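Local coordinates for probable secreted solute-binding lipoprotein (Streptomyces coelicolor, PDB 3I3V) that probably binds an extracellular solute and delivers it to a membrane transporter as a lipid-anchored receptor, at residues 11-16 against 53-58; 57-62 against 82-87; 74-79 against 289-294; 117-122 against 305-310; 317-320 against 324-327. All blocks are in the same frame, centred on the assembly; numbering follows the deposited sequence.

Interaction 1 (11-16 against 53-58); sequences VVHTQL and QVYETS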
# COMPACT_ATOMS: atom_id res chain seq x y z
N VAL C 11 -35.99 34.82 7.19
CA VAL C 11 -36.57 35.94 7.94
C VAL C 11 -36.41 35.62 9.42
O VAL C 11 -36.86 34.57 9.88
CB VAL C 11 -38.07 36.14 7.64
CG1 VAL C 11 -38.59 37.36 8.39
CG2 VAL C 11 -38.29 36.30 6.15
N VAL C 12 -35.77 36.54 10.14
CA VAL C 12 -35.50 36.38 11.56
C VAL C 12 -36.23 37.43 12.41
O VAL C 12 -36.02 38.62 12.24
CB VAL C 12 -33.97 36.52 11.83
CG1 VAL C 12 -33.69 36.45 13.32
CG2 VAL C 12 -33.22 35.43 11.09
N HIS C 13 -37.08 36.95 13.32
CA HIS C 13 -37.82 37.81 14.24
C HIS C 13 -36.99 37.85 15.52
O HIS C 13 -36.93 36.86 16.25
CB HIS C 13 -39.21 37.21 14.52
CG HIS C 13 -40.22 38.23 14.96
ND1 HIS C 13 -41.52 37.91 15.23
CD2 HIS C 13 -40.09 39.56 15.16
CE1 HIS C 13 -42.18 39.01 15.57
NE2 HIS C 13 -41.33 40.02 15.53
N THR C 14 -36.37 39.00 15.78
CA THR C 14 -35.45 39.17 16.91
C THR C 14 -35.70 40.34 17.83
O THR C 14 -36.20 41.38 17.42
CB THR C 14 -34.03 39.43 16.40
OG1 THR C 14 -33.82 38.68 15.20
CG2 THR C 14 -33.01 39.06 17.43
N GLN C 15 -35.25 40.19 19.08
CA GLN C 15 -35.34 41.24 20.08
C GLN C 15 -34.07 42.07 20.00
O GLN C 15 -33.97 43.12 20.63
CB GLN C 15 -35.47 40.66 21.48
CG GLN C 15 -36.83 40.06 21.77
CD GLN C 15 -36.95 39.60 23.20
OE1 GLN C 15 -36.09 38.89 23.71
NE2 GLN C 15 -38.04 39.99 23.86
N LEU C 16 -33.09 41.57 19.24
CA LEU C 16 -31.81 42.24 19.07
C LEU C 16 -31.83 43.08 17.80
O LEU C 16 -32.47 42.71 16.82
CB LEU C 16 -30.67 41.22 18.93
CG LEU C 16 -30.38 40.26 20.08
CD1 LEU C 16 -29.12 39.47 19.76
CD2 LEU C 16 -30.19 41.05 21.38
N GLN C 53 -45.95 38.38 21.34
CA GLN C 53 -47.31 38.69 20.90
C GLN C 53 -47.35 38.86 19.39
O GLN C 53 -48.22 38.30 18.72
CB GLN C 53 -47.84 39.98 21.56
CG GLN C 53 -48.13 39.91 23.07
CD GLN C 53 -46.88 39.87 23.97
OE1 GLN C 53 -47.00 39.77 25.19
NE2 GLN C 53 -45.69 39.94 23.36
N VAL C 54 -46.42 39.64 18.86
CA VAL C 54 -46.35 39.90 17.43
C VAL C 54 -46.08 38.62 16.66
O VAL C 54 -46.62 38.42 15.58
CB VAL C 54 -45.24 40.90 17.08
CG1 VAL C 54 -45.18 41.13 15.57
CG2 VAL C 54 -45.49 42.20 17.82
N TYR C 55 -45.24 37.75 17.23
CA TYR C 55 -44.95 36.49 16.56
C TYR C 55 -46.19 35.59 16.51
O TYR C 55 -46.45 34.95 15.49
CB TYR C 55 -43.82 35.75 17.27
CG TYR C 55 -43.59 34.36 16.72
CD1 TYR C 55 -42.91 34.17 15.52
CD2 TYR C 55 -44.10 33.24 17.37
CE1 TYR C 55 -42.74 32.90 14.98
CE2 TYR C 55 -43.93 31.97 16.85
CZ TYR C 55 -43.25 31.80 15.65
OH TYR C 55 -43.10 30.54 15.14
N GLU C 56 -46.96 35.54 17.59
CA GLU C 56 -48.16 34.70 17.61
C GLU C 56 -49.19 35.19 16.60
O GLU C 56 -49.87 34.40 15.95
CB GLU C 56 -48.75 34.66 19.03
CG GLU C 56 -47.79 33.98 20.00
CD GLU C 56 -48.30 33.93 21.43
OE1 GLU C 56 -49.42 34.43 21.68
OE2 GLU C 56 -47.58 33.37 22.29
N THR C 57 -49.30 36.50 16.44
CA THR C 57 -50.24 37.04 15.47
C THR C 57 -49.78 36.65 14.06
O THR C 57 -50.60 36.39 13.19
CB THR C 57 -50.31 38.57 15.56
OG1 THR C 57 -50.61 38.96 16.90
CG2 THR C 57 -51.39 39.09 14.62
N SER C 58 -48.46 36.59 13.85
CA SER C 58 -47.92 36.20 12.55
C SER C 58 -48.09 34.70 12.31
O SER C 58 -48.31 34.27 11.19
CB SER C 58 -46.43 36.54 12.45
OG SER C 58 -46.23 37.90 12.15
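His-13 reaches from strand 9-14 to the Val-54 side chain and the Tyr-55 backbone N of helix 51-60. The strand lies inside the four-stranded sheet of one lobe of a two-lobed solute-binding fold, and the helix packs on one face of that sheet. The tight part is the edge of the imidazole. CG stands anti to the backbone N (chi1 -157°), which carries the ring out from the strand. CE1 comes to 3.7 Å from Val-54 CG1 and to 3.7 Å from Tyr-55 N. ND1 sits 3.8 Å from Tyr-55 CB. The Tyr-55 ring also offers an edge, with CD1 4.0 Å from His-13 ND1, so neither ring lies over the other. No hydrogen bond joins the two segments. The polar ends find partners elsewhere: His-13 NE2 bonds Asn-47, and Tyr-55 OH bonds the carbonyl of Ala-84. On the opposite face of the sheet, Val-12 and Thr-14 rest on Tyr-26 of helix 23-36. The contact loosens toward the outer side of helix 51-60. Val-54 is partly exposed although its CG1 packs on the ring edge; Gln-53 and Thr-57 are exposed and do not meet the strand. On that outer side the helix bonds within itself. Thr-57 OG1 donates to Gln-53 O at 3.1 Å, and Thr-57 N reaches the same oxygen from the other face of its carbonyl plane.

Interaction 2 (57-62 against 82-87); sequences TSRLAR and VGATVD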
# COMPACT_ATOMS: atom_id res chain seq x y z
N THR C 57 -49.30 36.50 16.44
CA THR C 57 -50.24 37.04 15.47
C THR C 57 -49.78 36.65 14.06
O THR C 57 -50.60 36.39 13.19
CB THR C 57 -50.31 38.57 15.56
OG1 THR C 57 -50.61 38.96 16.90
CG2 THR C 57 -51.39 39.09 14.62
N SER C 58 -48.46 36.59 13.85
CA SER C 58 -47.92 36.20 12.55
C SER C 58 -48.09 34.70 12.31
O SER C 58 -48.31 34.27 11.19
CB SER C 58 -46.43 36.54 12.45
OG SER C 58 -46.23 37.90 12.15
N ARG C 59 -47.97 33.92 13.38
CA ARG C 59 -48.09 32.47 13.29
C ARG C 59 -49.51 32.06 12.90
O ARG C 59 -49.71 31.16 12.08
CB ARG C 59 -47.70 31.86 14.65
CG ARG C 59 -47.90 30.37 14.77
CD ARG C 59 -47.00 29.56 13.85
NE ARG C 59 -47.26 28.14 14.06
CZ ARG C 59 -47.69 27.31 13.11
NH1 ARG C 59 -47.90 27.75 11.88
NH2 ARG C 59 -47.95 26.05 13.42
N LEU C 60 -50.50 32.74 13.47
CA LEU C 60 -51.90 32.46 13.18
C LEU C 60 -52.28 32.88 11.76
O LEU C 60 -53.22 32.35 11.18
CB LEU C 60 -52.77 33.20 14.20
CG LEU C 60 -52.67 32.61 15.61
CD1 LEU C 60 -53.04 33.64 16.66
CD2 LEU C 60 -53.59 31.38 15.69
N ALA C 61 -51.53 33.82 11.19
CA ALA C 61 -51.80 34.28 9.83
C ALA C 61 -50.95 33.47 8.86
O ALA C 61 -50.93 33.74 7.67
CB ALA C 61 -51.48 35.76 9.70
N ARG C 62 -50.25 32.47 9.40
CA ARG C 62 -49.39 31.60 8.60
C ARG C 62 -48.34 32.35 7.79
O ARG C 62 -48.13 32.08 6.61
CB ARG C 62 -50.25 30.74 7.67
CG ARG C 62 -51.21 29.82 8.41
CD ARG C 62 -52.03 28.99 7.44
NE ARG C 62 -53.05 28.21 8.13
CZ ARG C 62 -52.78 27.28 9.03
NH1 ARG C 62 -51.52 26.99 9.34
NH2 ARG C 62 -53.77 26.63 9.63
N VAL C 82 -47.80 23.67 22.26
CA VAL C 82 -48.85 23.91 21.27
C VAL C 82 -48.34 23.88 19.83
O VAL C 82 -49.12 23.90 18.89
CB VAL C 82 -49.57 25.26 21.49
CG1 VAL C 82 -50.23 25.28 22.85
CG2 VAL C 82 -48.59 26.41 21.34
N GLY C 83 -47.02 23.83 19.66
CA GLY C 83 -46.47 23.78 18.32
C GLY C 83 -46.31 25.11 17.60
O GLY C 83 -46.21 25.13 16.37
N ALA C 84 -46.28 26.22 18.32
CA ALA C 84 -46.07 27.51 17.65
C ALA C 84 -44.59 27.52 17.23
O ALA C 84 -44.17 28.25 16.33
CB ALA C 84 -46.36 28.67 18.60
N THR C 85 -43.84 26.64 17.88
CA THR C 85 -42.41 26.49 17.65
C THR C 85 -42.07 24.98 17.71
O THR C 85 -42.56 24.28 18.58
CB THR C 85 -41.66 27.30 18.73
OG1 THR C 85 -41.08 28.46 18.11
CG2 THR C 85 -40.62 26.48 19.42
N VAL C 86 -41.24 24.49 16.78
CA VAL C 86 -40.92 23.06 16.76
C VAL C 86 -39.79 22.59 17.68
O VAL C 86 -38.94 23.37 18.11
CB VAL C 86 -40.59 22.58 15.31
CG1 VAL C 86 -41.77 22.87 14.38
CG2 VAL C 86 -39.32 23.24 14.79
N ASP C 87 -39.82 21.29 18.00
CA ASP C 87 -38.81 20.67 18.85
C ASP C 87 -37.49 20.81 18.13
O ASP C 87 -37.36 20.44 16.96
CB ASP C 87 -39.10 19.18 19.07
CG ASP C 87 -38.10 18.51 20.01
OD1 ASP C 87 -37.09 19.16 20.38
OD2 ASP C 87 -38.31 17.34 20.39
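Arg-59 extends from the last turn of helix 51-60 toward the backbone of Gly-83 and Ala-84. Its chain leaves with CG anti to the backbone N and bends at the next torsion (chi2 65°). The guanidinium then meets the loop with its edge, not its face. NE lies 3.8 Å from Ala-84 CA, near the plane of the group. NH2 lies 3.5 Å from Gly-83 O, also near that plane; no hydrogen bond is formed. Nearer its backbone, Arg-59 CG passes Ala-84 CB at 4.5 Å. Gly-83 has a positive phi and is the C-prime residue of a Schellman motif that ends helix 79-82. The arginine therefore sits beside a helix C-terminus. NH1 has a further partner in Glu-64, a long and weak ion pair, and the side chain also touches Pro-294. With an alanine in place of Arg-59, Gly-83 O would probably lose its nearby positive charge, Glu-64 its weak mate, and a gap would open beside Ala-84. The contact lies at the surface and carries no cross-segment hydrogen bond. It is probably mainly electrostatic, a cation near carbonyl oxygens at a helix C-terminus.

Interaction 3 (74-79 against 289-294); sequences DKTLAW and GFWISP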
# COMPACT_ATOMS: atom_id res chain seq x y z
N ASP C 74 -42.68 33.20 30.72
CA ASP C 74 -44.08 32.78 30.70
C ASP C 74 -44.69 32.46 29.33
O ASP C 74 -45.08 31.32 29.06
CB ASP C 74 -44.96 33.82 31.40
CG ASP C 74 -46.38 33.34 31.59
OD1 ASP C 74 -47.32 33.98 31.05
OD2 ASP C 74 -46.57 32.31 32.29
N LYS C 75 -44.79 33.47 28.46
CA LYS C 75 -45.38 33.28 27.15
C LYS C 75 -44.69 32.28 26.21
O LYS C 75 -45.34 31.39 25.68
CB LYS C 75 -45.53 34.63 26.44
CG LYS C 75 -46.21 34.55 25.09
CD LYS C 75 -46.79 35.90 24.64
CE LYS C 75 -48.20 36.08 25.13
NZ LYS C 75 -49.07 35.00 24.58
N THR C 76 -43.38 32.43 26.01
CA THR C 76 -42.65 31.52 25.11
C THR C 76 -42.52 30.14 25.72
O THR C 76 -42.14 29.19 25.04
CB THR C 76 -41.23 32.07 24.75
OG1 THR C 76 -40.40 32.13 25.92
CG2 THR C 76 -41.34 33.47 24.15
N LEU C 77 -42.85 30.02 27.00
CA LEU C 77 -42.78 28.76 27.71
C LEU C 77 -43.90 27.84 27.20
O LEU C 77 -43.86 26.62 27.40
CB LEU C 77 -42.96 29.04 29.20
CG LEU C 77 -42.11 28.40 30.30
CD1 LEU C 77 -40.77 27.94 29.79
CD2 LEU C 77 -41.95 29.43 31.41
N ALA C 78 -44.89 28.43 26.54
CA ALA C 78 -46.04 27.70 26.02
C ALA C 78 -45.97 27.39 24.53
O ALA C 78 -46.84 26.70 24.01
CB ALA C 78 -47.32 28.48 26.31
N TRP C 79 -44.95 27.88 23.85
CA TRP C 79 -44.82 27.66 22.41
C TRP C 79 -44.56 26.23 21.97
O TRP C 79 -45.11 25.78 20.98
CB TRP C 79 -43.71 28.55 21.83
CG TRP C 79 -44.07 30.00 21.71
CD1 TRP C 79 -45.28 30.57 21.97
CD2 TRP C 79 -43.23 31.05 21.22
NE1 TRP C 79 -45.25 31.91 21.67
CE2 TRP C 79 -44.00 32.23 21.21
CE3 TRP C 79 -41.89 31.12 20.79
CZ2 TRP C 79 -43.49 33.46 20.79
CZ3 TRP C 79 -41.39 32.34 20.37
CH2 TRP C 79 -42.18 33.50 20.37
N GLY C 289 -32.61 32.98 22.91
CA GLY C 289 -32.23 31.73 22.28
C GLY C 289 -32.81 31.70 20.87
O GLY C 289 -33.64 32.55 20.54
N PHE C 290 -32.38 30.73 20.06
CA PHE C 290 -32.85 30.59 18.67
C PHE C 290 -34.02 29.59 18.56
O PHE C 290 -33.86 28.41 18.88
CB PHE C 290 -31.71 30.12 17.76
CG PHE C 290 -30.60 31.13 17.56
CD1 PHE C 290 -30.76 32.20 16.67
CD2 PHE C 290 -29.39 31.01 18.25
CE1 PHE C 290 -29.72 33.13 16.47
CE2 PHE C 290 -28.36 31.94 18.05
CZ PHE C 290 -28.53 32.99 17.16
N TRP C 291 -35.17 30.05 18.09
CA TRP C 291 -36.32 29.17 17.93
C TRP C 291 -36.60 28.97 16.45
O TRP C 291 -36.37 29.87 15.64
CB TRP C 291 -37.57 29.76 18.60
CG TRP C 291 -37.40 30.11 20.05
CD1 TRP C 291 -36.54 31.02 20.59
CD2 TRP C 291 -38.17 29.59 21.15
NE1 TRP C 291 -36.72 31.11 21.94
CE2 TRP C 291 -37.72 30.25 22.32
CE3 TRP C 291 -39.20 28.65 21.26
CZ2 TRP C 291 -38.26 29.99 23.58
CZ3 TRP C 291 -39.74 28.39 22.51
CH2 TRP C 291 -39.27 29.06 23.66
N ILE C 292 -37.10 27.79 16.08
CA ILE C 292 -37.42 27.54 14.68
C ILE C 292 -38.92 27.36 14.49
O ILE C 292 -39.54 26.56 15.17
CB ILE C 292 -36.69 26.29 14.14
CG1 ILE C 292 -35.18 26.48 14.25
CG2 ILE C 292 -37.09 26.04 12.68
CD1 ILE C 292 -34.37 25.39 13.58
N SER C 293 -39.49 28.11 13.56
CA SER C 293 -40.93 28.02 13.31
C SER C 293 -41.24 26.99 12.24
O SER C 293 -40.34 26.49 11.56
CB SER C 293 -41.45 29.36 12.84
OG SER C 293 -40.93 29.65 11.56
N PRO C 294 -42.52 26.63 12.10
CA PRO C 294 -42.85 25.64 11.06
C PRO C 294 -42.45 26.19 9.69
O PRO C 294 -42.01 25.44 8.82
CB PRO C 294 -44.36 25.47 11.22
CG PRO C 294 -44.51 25.54 12.73
CD PRO C 294 -43.62 26.74 13.08
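Trp-79 and Trp-291 hold their CA atoms 9.7 Å apart, so the turn 74-79 and strand 289-292 do not pair and the long side chains bridge the space. The indoles form a T-shaped stack. The edge of Trp-79 points at one face of Trp-291, with six-membered ring centroids 5.2 Å apart and planes at 79°. The closest atoms are the two CE3 carbons, Trp-79 CE3 and Trp-291 CE3, at 3.7 Å. Thr-76 meets the far end of the Trp-291 ring. Its carbonyl O lies 3.2 Å from Trp-291 CH2, and its CB is 3.8 Å from the same carbon. Thr-76 CG2 rests over a face of Trp-79, which packs the three residues together. The polar atoms have other partners: Thr-76 OG1 bonds Asn-71 O, Trp-79 NE1 bonds Glu-56, and Trp-291 NE1 bonds Val-70 O. A serine in place of Trp-291 would probably open a gap beside the Trp-79 edge and Thr-76 and leave Val-70 O without its indole donor. The arrangement fits the solute-binding fold of this family, in which a strand from late in the chain joins the N-terminal sheet antiparallel and here brings an indole against the turn after strand 67-70.

Interaction 4 (117-122 against 305-310); sequences RAFPYF and KFLRFM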
# COMPACT_ATOMS: atom_id res chain seq x y z
N ARG C 117 -36.72 23.36 23.63
CA ARG C 117 -37.47 24.51 23.14
C ARG C 117 -36.72 25.33 22.10
O ARG C 117 -37.29 25.73 21.08
CB ARG C 117 -37.85 25.41 24.31
CG ARG C 117 -38.51 24.69 25.46
CD ARG C 117 -38.68 25.64 26.62
NE ARG C 117 -38.98 24.94 27.87
CZ ARG C 117 -40.21 24.67 28.30
NH1 ARG C 117 -41.27 25.03 27.59
NH2 ARG C 117 -40.37 24.05 29.47
N ALA C 118 -35.44 25.59 22.36
CA ALA C 118 -34.64 26.39 21.44
C ALA C 118 -33.15 26.14 21.54
O ALA C 118 -32.69 25.40 22.40
CB ALA C 118 -34.93 27.87 21.68
N PHE C 119 -32.39 26.74 20.63
CA PHE C 119 -30.94 26.63 20.66
C PHE C 119 -30.49 27.67 21.67
O PHE C 119 -30.74 28.86 21.50
CB PHE C 119 -30.33 26.96 19.28
CG PHE C 119 -30.46 25.86 18.26
CD1 PHE C 119 -31.59 25.75 17.47
CD2 PHE C 119 -29.41 24.97 18.04
CE1 PHE C 119 -31.69 24.78 16.48
CE2 PHE C 119 -29.50 24.00 17.05
CZ PHE C 119 -30.64 23.90 16.27
N PRO C 120 -29.82 27.24 22.75
CA PRO C 120 -29.38 28.22 23.74
C PRO C 120 -28.31 29.13 23.12
O PRO C 120 -27.62 28.75 22.18
CB PRO C 120 -28.81 27.35 24.86
CG PRO C 120 -29.57 26.06 24.72
CD PRO C 120 -29.55 25.88 23.22
N TYR C 121 -28.20 30.35 23.64
CA TYR C 121 -27.20 31.27 23.12
C TYR C 121 -26.74 32.27 24.17
O TYR C 121 -25.58 32.26 24.54
CB TYR C 121 -27.75 31.99 21.88
CG TYR C 121 -26.67 32.43 20.92
CD1 TYR C 121 -25.71 31.52 20.46
CD2 TYR C 121 -26.60 33.74 20.47
CE1 TYR C 121 -24.72 31.91 19.58
CE2 TYR C 121 -25.60 34.14 19.58
CZ TYR C 121 -24.67 33.22 19.14
OH TYR C 121 -23.67 33.61 18.27
N PHE C 122 -27.65 33.11 24.66
CA PHE C 122 -27.28 34.09 25.68
C PHE C 122 -27.45 33.59 27.11
O PHE C 122 -28.34 32.79 27.41
CB PHE C 122 -28.08 35.38 25.48
CG PHE C 122 -27.53 36.28 24.40
CD1 PHE C 122 -26.57 35.81 23.52
CD2 PHE C 122 -27.97 37.59 24.27
CE1 PHE C 122 -26.06 36.62 22.52
CE2 PHE C 122 -27.47 38.41 23.27
CZ PHE C 122 -26.50 37.92 22.39
N LYS C 305 -27.55 26.92 7.75
CA LYS C 305 -26.42 27.83 7.58
C LYS C 305 -26.33 28.85 8.71
O LYS C 305 -25.29 29.01 9.33
CB LYS C 305 -26.53 28.57 6.24
CG LYS C 305 -26.70 27.69 5.00
CD LYS C 305 -26.46 28.53 3.75
CE LYS C 305 -26.73 27.79 2.44
NZ LYS C 305 -28.15 27.86 2.04
N PHE C 306 -27.44 29.53 8.97
CA PHE C 306 -27.52 30.57 10.00
C PHE C 306 -27.12 30.06 11.39
O PHE C 306 -26.31 30.69 12.08
CB PHE C 306 -28.95 31.11 10.02
CG PHE C 306 -29.12 32.41 10.74
CD1 PHE C 306 -28.41 33.54 10.36
CD2 PHE C 306 -30.05 32.52 11.77
CE1 PHE C 306 -28.64 34.77 10.98
CE2 PHE C 306 -30.28 33.73 12.39
CZ PHE C 306 -29.57 34.86 12.00
N LEU C 307 -27.67 28.93 11.80
CA LEU C 307 -27.36 28.38 13.11
C LEU C 307 -25.94 27.84 13.23
O LEU C 307 -25.33 27.95 14.30
CB LEU C 307 -28.38 27.31 13.49
CG LEU C 307 -29.45 27.89 14.41
CD1 LEU C 307 -30.79 27.23 14.17
CD2 LEU C 307 -28.99 27.72 15.85
N ARG C 308 -25.40 27.25 12.17
CA ARG C 308 -24.04 26.73 12.24
C ARG C 308 -23.10 27.92 12.38
O ARG C 308 -22.09 27.85 13.08
CB ARG C 308 -23.66 25.95 10.98
CG ARG C 308 -24.60 24.83 10.61
CD ARG C 308 -23.91 23.86 9.66
NE ARG C 308 -23.09 22.93 10.43
CZ ARG C 308 -23.42 21.66 10.61
NH1 ARG C 308 -24.53 21.18 10.08
NH2 ARG C 308 -22.65 20.87 11.36
N PHE C 309 -23.45 29.02 11.72
CA PHE C 309 -22.68 30.27 11.76
C PHE C 309 -22.67 30.83 13.18
O PHE C 309 -21.62 30.92 13.82
CB PHE C 309 -23.29 31.28 10.78
CG PHE C 309 -22.63 32.63 10.79
CD1 PHE C 309 -21.39 32.83 10.19
CD2 PHE C 309 -23.25 33.72 11.40
CE1 PHE C 309 -20.79 34.08 10.21
CE2 PHE C 309 -22.65 34.98 11.42
CZ PHE C 309 -21.42 35.16 10.82
N MSE C 310 -23.84 31.20 13.68
CA MSE C 310 -23.99 31.76 15.03
C MSE C 310 -23.31 30.90 16.11
O MSE C 310 -22.82 31.42 17.11
CB MSE C 310 -25.47 31.93 15.36
CG MSE C 310 -26.18 32.96 14.50
SE MSE C 310 -25.49 34.73 14.81
CE MSE C 310 -26.21 35.56 13.26
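Leu-307 and Met-310 are the two residues of helix 300-310 that meet the loop 117-122, at Phe-119 and Tyr-121. One turn of the helix separates them. Leu-307 comes first and lays its forked end on the Phe-119 ring. CD2 sits over the face, 3.5 Å from the ring centroid and 18° off the normal, a CH-pi contact. Its nearest ring atom is Phe-119 CG at 3.4 Å. The other branch, Leu-307 CD1, lies over the same face, 3.5 Å from Phe-119 CE1. Arg-308 takes no part in the contact; it forms a salt bridge with Glu-304 and lies close to Arg-308 of a second subunit, a like-charged pair. The Phe-309 ring meets Phe-33 of helix 23-36 edge-to-face. Met-310, a selenomethionine, ends the helix, and here the contact turns polar. Tyr-121 OH donates to Met-310 O at 2.6 Å. The hydroxyl is tilted 25° from the carbonyl plane. CG of Tyr-121 stands anti to the backbone N (chi1 -153°), which sends the phenol toward the helix end. Met-310 CB packs 4.1 Å from Tyr-121 CZ. All four touching residues are buried. The phenol thus gives a donor to a buried carbonyl in the last turn, where the helix itself commonly offers none, while Leu-307 and Phe-119 supply apolar packing.

Interaction 5 (317-320 against 324-327); sequences ARFV and GRDM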
# COMPACT_ATOMS: atom_id res chain seq x y z
N ALA C 317 -17.10 34.06 20.17
CA ALA C 317 -16.05 34.86 20.81
C ALA C 317 -16.25 36.37 20.61
O ALA C 317 -15.85 37.16 21.45
CB ALA C 317 -14.68 34.43 20.28
N ARG C 318 -16.85 36.78 19.50
CA ARG C 318 -17.09 38.20 19.27
C ARG C 318 -18.13 38.70 20.27
O ARG C 318 -18.00 39.79 20.83
CB ARG C 318 -17.58 38.47 17.84
CG ARG C 318 -16.49 38.39 16.78
CD ARG C 318 -16.96 38.98 15.45
NE ARG C 318 -15.90 39.70 14.75
CZ ARG C 318 -14.88 39.13 14.11
NH1 ARG C 318 -14.77 37.81 14.05
NH2 ARG C 318 -13.96 39.89 13.52
N PHE C 319 -19.19 37.92 20.48
CA PHE C 319 -20.22 38.31 21.43
C PHE C 319 -19.59 38.50 22.79
O PHE C 319 -19.88 39.46 23.50
CB PHE C 319 -21.34 37.26 21.49
CG PHE C 319 -22.37 37.44 20.42
CD1 PHE C 319 -23.30 38.47 20.50
CD2 PHE C 319 -22.36 36.63 19.28
CE1 PHE C 319 -24.21 38.70 19.47
CE2 PHE C 319 -23.26 36.85 18.25
CZ PHE C 319 -24.18 37.88 18.34
N VAL C 320 -18.70 37.58 23.15
CA VAL C 320 -17.99 37.62 24.42
C VAL C 320 -17.02 38.80 24.52
O VAL C 320 -17.10 39.61 25.43
CB VAL C 320 -17.19 36.32 24.62
CG1 VAL C 320 -16.33 36.42 25.87
CG2 VAL C 320 -18.13 35.13 24.71
N GLY C 324 -19.17 41.71 25.44
CA GLY C 324 -19.09 41.39 26.86
C GLY C 324 -20.29 40.59 27.33
O GLY C 324 -20.79 40.78 28.45
N ARG C 325 -20.74 39.67 26.49
CA ARG C 325 -21.89 38.82 26.78
C ARG C 325 -21.47 37.49 27.38
O ARG C 325 -20.47 36.89 26.96
CB ARG C 325 -22.66 38.50 25.50
CG ARG C 325 -23.28 39.68 24.80
CD ARG C 325 -24.73 39.85 25.18
NE ARG C 325 -24.93 40.47 26.49
CZ ARG C 325 -24.37 41.61 26.87
NH1 ARG C 325 -23.56 42.27 26.05
NH2 ARG C 325 -24.65 42.12 28.07
N ASP C 326 -22.23 37.02 28.36
CA ASP C 326 -21.97 35.72 28.93
C ASP C 326 -22.76 34.83 27.97
O ASP C 326 -23.84 35.22 27.51
CB ASP C 326 -22.53 35.61 30.35
CG ASP C 326 -21.87 36.58 31.31
OD1 ASP C 326 -20.61 36.60 31.37
OD2 ASP C 326 -22.60 37.31 32.01
N MSE C 327 -22.23 33.65 27.66
CA MSE C 327 -22.89 32.75 26.71
C MSE C 327 -23.33 31.42 27.29
O MSE C 327 -22.81 30.98 28.31
CB MSE C 327 -21.95 32.48 25.53
CG MSE C 327 -21.43 33.72 24.83
SE MSE C 327 -22.83 34.72 23.97
CE MSE C 327 -22.98 33.66 22.36
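Phe-319 and Val-320 present their carbonyls to the backbone of Gly-324 and Arg-325, just past the end of helix 313-323. Phe-319 O accepts from Arg-325 N at 3.1 Å, with a fairly straight N-H...O angle of 162°. The donor is tilted 35° from the carbonyl plane. Val-320 O takes a bent, weak bond from Gly-324 N at 2.9 Å, and Gly-324 CA also touches it at 3.0 Å. Ser-335 OG gives this oxygen a further hydrogen bond. Gly-324 has a positive phi, a conformation that suits glycine, and it turns the chain out of the helix. Arg-325 lays CB and CG along Phe-319 O, each 3.6 Å away. Its guanidinium bonds Ser-323 OG through NH1. The Asp-326 carboxylate is bonded by Ser-249 OG, Gln-345 NE2 and Asn-125 N. Met-327, a selenomethionine, then folds back on the helix. Its chain bends at chi2 and chi3, bringing SE to 3.8 Å from Phe-319 CB and obliquely beside that ring, a Met-aromatic contact. Met-327 CG meets Val-320 CG2 at 3.6 Å. The Phe-319 ring itself is met edge-to-face by Tyr-121 and Phe-122. The arrangement is a helix C-terminus closed by a positive-phi glycine, with a backbone bond from Arg-325 N back to Phe-319 O. It leads into the short, weakly bonded strand 326-327, which pairs antiparallel with strand 122-131.

From the N terminus, interaction 1 closes first, joining strand 9-14 to helix 51-60. Interaction 2 begins on the same helix, sharing Thr-57 and Ser-58, and closes a short loop to 82-87. Interaction 3 opens inside that loop at 74-79 and closes only at 289-294, so the two cross. Interaction 4 opens at 117-122 before interaction 3 has closed and ends at 305-310, so these cross too. The Phe-119 backbone bonds Phe-290, joining them directly. Interaction 5 follows as a local turn on the next helix and meets interaction 4 through Tyr-121 and Phe-122. Together they tie helices and loops round the first sheet to strand 122-131.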